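Local coordinates for protein polysaccharide Lyase Family 6 (Bacteroides cellulosilyticus, PDB 6QPS) that probably cleaves mannuronic acid-rich alginate as a calcium-binding polysaccharide lyase of family 6, in a bacterium of the human gut, at residues Leu181-Ser186 with Ser227-Glu232. Sequence-based numbering, arbitrary orientation. Where two conformers were deposited one is given.
Sequences LQVWLS and SRTIVE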
ATOM      1  N   LEU A 181       7.914  -0.099  -0.016  1.00  9.27           N
ATOM      2  CA  LEU A 181       7.684  -1.206  -0.942  1.00  8.04           C
ATOM      3  C   LEU A 181       7.256  -0.663  -2.302  1.00  9.03           C
ATOM      4  O   LEU A 181       6.139  -0.149  -2.458  1.00  9.06           O
ATOM      5  CB  LEU A 181       6.654  -2.170  -0.362  1.00  8.63           C
ATOM      6  CG  LEU A 181       6.229  -3.384  -1.167  1.00 11.68           C
ATOM      7  CD1 LEU A 181       7.393  -4.195  -1.573  1.00 14.24           C
ATOM      8  CD2 LEU A 181       5.263  -4.253  -0.340  1.00 15.02           C
ATOM      9  N   GLN A 182       8.143  -0.802  -3.286  1.00  9.41           N
ATOM     10  CA  GLN A 182       7.854  -0.436  -4.666  1.00  8.74           C
ATOM     11  C   GLN A 182       7.615  -1.681  -5.510  1.00  8.09           C
ATOM     12  O   GLN A 182       8.424  -2.621  -5.491  1.00  9.13           O
ATOM     13  CB  GLN A 182       9.045   0.312  -5.260  1.00  9.94           C
ATOM     14  CG  GLN A 182       8.956   0.596  -6.761  1.00  8.19           C
ATOM     15  CD  GLN A 182       7.977   1.713  -7.083  1.00  9.10           C
ATOM     16  OE1 GLN A 182       8.048   2.800  -6.522  1.00 10.99           O
ATOM     17  NE2 GLN A 182       7.060   1.449  -8.016  1.00  9.94           N
ATOM     18  N   VAL A 183       6.529  -1.673  -6.274  1.00  8.37           N
ATOM     19  CA  VAL A 183       6.288  -2.666  -7.320  1.00  9.50           C
ATOM     20  C   VAL A 183       6.791  -2.056  -8.630  1.00  8.10           C
ATOM     21  O   VAL A 183       6.178  -1.123  -9.168  1.00  8.32           O
ATOM     22  CB  VAL A 183       4.806  -3.071  -7.382  1.00  8.18           C
ATOM     23  CG1 VAL A 183       4.626  -4.154  -8.446  1.00  9.68           C
ATOM     24  CG2 VAL A 183       4.320  -3.567  -6.017  1.00  9.69           C
ATOM     25  N   TRP A 184       7.902  -2.582  -9.140  1.00  8.95           N
ATOM     26  CA  TRP A 184       8.505  -2.083 -10.365  1.00  9.28           C
ATOM     27  C   TRP A 184       7.926  -2.795 -11.570  1.00  9.81           C
ATOM     28  O   TRP A 184       7.910  -4.028 -11.613  1.00  8.98           O
ATOM     29  CB  TRP A 184       9.994  -2.388 -10.364  1.00  9.47           C
ATOM     30  CG  TRP A 184      10.814  -1.627  -9.353  1.00  8.58           C
ATOM     31  CD1 TRP A 184      11.125  -2.025  -8.089  1.00  9.64           C
ATOM     32  CD2 TRP A 184      11.468  -0.361  -9.548  1.00  8.88           C
ATOM     33  NE1 TRP A 184      11.925  -1.082  -7.472  1.00  9.38           N
ATOM     34  CE2 TRP A 184      12.159  -0.060  -8.350  1.00  9.43           C
ATOM     35  CE3 TRP A 184      11.542   0.544 -10.613  1.00 11.17           C
ATOM     36  CZ2 TRP A 184      12.895   1.110  -8.189  1.00 12.44           C
ATOM     37  CZ3 TRP A 184      12.289   1.694 -10.451  1.00 14.49           C
ATOM     38  CH2 TRP A 184      12.936   1.975  -9.240  1.00 13.46           C
ATOM     39  N   LEU A 185       7.469  -2.025 -12.549  1.00  9.09           N
ATOM     40  CA  LEU A 185       6.942  -2.553 -13.792  1.00  9.60           C
ATOM     41  C   LEU A 185       7.776  -2.057 -14.966  1.00  8.92           C
ATOM     42  O   LEU A 185       8.309  -0.939 -14.961  1.00 10.02           O
ATOM     43  CB  LEU A 185       5.510  -2.094 -14.016  1.00  8.86           C
ATOM     44  CG  LEU A 185       4.559  -2.204 -12.835  1.00 10.52           C
ATOM     45  CD1 LEU A 185       3.210  -1.564 -13.203  1.00 11.09           C
ATOM     46  CD2 LEU A 185       4.340  -3.621 -12.374  1.00  9.90           C
ATOM     47  N   SER A 186       7.898  -2.894 -15.983  1.00 11.32           N
ATOM     48  CA  SER A 186       8.506  -2.466 -17.231  1.00 11.09           C
ATOM     49  C   SER A 186       7.641  -2.940 -18.384  1.00 13.10           C
ATOM     50  O   SER A 186       6.771  -3.795 -18.206  1.00 12.70           O
ATOM     51  CB  SER A 186       9.899  -3.068 -17.406  1.00 13.46           C
ATOM     52  OG  SER A 186       9.809  -4.470 -17.561  1.00 15.06           O
ATOM     53  N   SER A 227      -0.972  -4.672 -14.053  1.00  8.00           N
ATOM     54  CA  SER A 227      -0.119  -5.146 -12.975  1.00  7.63           C
ATOM     55  C   SER A 227      -0.707  -6.347 -12.246  1.00  7.76           C
ATOM     56  O   SER A 227      -0.018  -7.352 -12.052  1.00  8.13           O
ATOM     57  CB  SER A 227       0.116  -3.973 -12.008  1.00  8.10           C
ATOM     58  OG  SER A 227       0.962  -4.337 -10.925  1.00  8.65           O
ATOM     59  N   ARG A 228      -1.968  -6.254 -11.831  0.65  9.18           N
ATOM     60  CA  ARG A 228      -2.645  -7.342 -11.143  0.65  8.17           C
ATOM     61  C   ARG A 228      -1.964  -7.692  -9.818  0.65  8.32           C
ATOM     62  O   ARG A 228      -1.921  -8.859  -9.410  0.65 10.56           O
ATOM     63  CB  ARG A 228      -2.802  -8.556 -12.064  0.65 10.35           C
ATOM     64  CG  ARG A 228      -4.042  -9.351 -11.789  0.65 10.46           C
ATOM     65  CD  ARG A 228      -5.286  -8.803 -12.480  0.65 11.54           C
ATOM     66  NE  ARG A 228      -6.428  -9.642 -12.129  0.65 13.35           N
ATOM     67  CZ  ARG A 228      -7.465  -9.260 -11.394  0.65 11.85           C
ATOM     68  NH1 ARG A 228      -7.548  -8.030 -10.915  0.65 12.41           N
ATOM     69  NH2 ARG A 228      -8.442 -10.119 -11.133  0.65 10.92           N
ATOM     70  N   THR A 229      -1.485  -6.665  -9.101  1.00  7.55           N
ATOM     71  CA  THR A 229      -0.972  -6.854  -7.745  1.00  7.23           C
ATOM     72  C   THR A 229      -2.144  -6.925  -6.765  1.00  8.17           C
ATOM     73  O   THR A 229      -3.099  -6.149  -6.877  1.00  7.43           O
ATOM     74  CB  THR A 229      -0.065  -5.683  -7.357  1.00  7.52           C
ATOM     75  OG1 THR A 229       0.957  -5.517  -8.342  1.00  8.16           O
ATOM     76  CG2 THR A 229       0.605  -5.925  -6.004  1.00  8.85           C
ATOM     77  N   ILE A 230      -2.057  -7.829  -5.788  0.65  6.79           N
ATOM     78  CA  ILE A 230      -3.080  -7.988  -4.746  0.65  7.82           C
ATOM     79  C   ILE A 230      -2.489  -7.555  -3.411  0.65  6.71           C
ATOM     80  O   ILE A 230      -1.477  -8.109  -2.955  0.65  7.98           O
ATOM     81  CB  ILE A 230      -3.629  -9.424  -4.687  0.65  7.73           C
ATOM     82  CG1 ILE A 230      -4.299  -9.777  -6.016  0.65  8.63           C
ATOM     83  CG2 ILE A 230      -4.593  -9.582  -3.504  0.65  9.57           C
ATOM     84  CD1 ILE A 230      -4.812 -11.182  -6.097  0.65 12.67           C
ATOM     85  N   VAL A 231      -3.112  -6.548  -2.805  1.00  6.62           N
ATOM     86  CA  VAL A 231      -2.718  -6.004  -1.501  1.00  6.71           C
ATOM     87  C   VAL A 231      -3.879  -6.298  -0.543  1.00  8.10           C
ATOM     88  O   VAL A 231      -4.938  -5.657  -0.632  1.00  7.47           O
ATOM     89  CB  VAL A 231      -2.455  -4.494  -1.598  1.00  7.97           C
ATOM     90  CG1 VAL A 231      -2.040  -3.908  -0.261  1.00  8.22           C
ATOM     91  CG2 VAL A 231      -1.412  -4.189  -2.689  1.00 10.79           C
ATOM     92  N   GLU A 232      -3.707  -7.271   0.361  1.00  6.73           N
ATOM     93  CA  GLU A 232      -4.826  -7.855   1.100  1.00  6.80           C
ATOM     94  C   GLU A 232      -4.483  -8.103   2.564  1.00  7.16           C
ATOM     95  O   GLU A 232      -3.403  -8.589   2.890  1.00  7.56           O
ATOM     96  CB  GLU A 232      -5.226  -9.160   0.392  1.00  6.58           C
ATOM     97  CG  GLU A 232      -6.431  -9.890   0.918  1.00  8.50           C
ATOM     98  CD  GLU A 232      -6.676 -11.184   0.139  1.00  9.29           C
ATOM     99  OE1 GLU A 232      -5.872 -12.133   0.293  1.00  9.18           O
ATOM    100  OE2 GLU A 232      -7.643 -11.237  -0.676  1.00  9.27           O
TER
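Leu-185 and Val-183 turn their methyl groups to the hydroxyls of Ser-227 and Thr-229 across the interior of a right-handed parallel beta-helix, the fold of this lyase family. Leu-185 can be followed outward. Its CB points at the opposite segment, and CG stands anti to the carbonyl carbon (chi1 -46°); with chi2 at 174° both methyls come close to Ser-227. CD1 then lies 4.1 Å from Ser-227 CB, while CD2 comes to 3.7 Å from Ser-227 OG. Two residues before Leu-185, Val-183 meets Thr-229, two residues after Ser-227, tip to tip, with Val-183 CG1 3.9 Å from Thr-229 OG1. CG1 is anti to the backbone nitrogen of Val-183 (chi1 -177°), which puts it near both hydroxyls, Ser-227 OG being the farther at 4.4 Å. Ile-217 of strand 215-218 touches Val-183, Ser-227 and Thr-229 and so joins the packing between the two segments. The two hydroxyls stand 2.8 Å apart, Ser-227 OG to Thr-229 OG1, and Asn-192 pairs with both, its ND2 with Ser-227 OG and its OD1 with Thr-229 OG1. The contact lies near the metal site: the calcium ligand Glu-213 is about 11 Å from Val-183, side chain to side chain. Across the two segments the contact is thus purely van der Waals, methyl against hydroxyl oxygen and, at Leu-185 CD1, against a serine CB, and the buried hydroxyls find their polar partners in Asn-192 and probably in each other, not in 181-186.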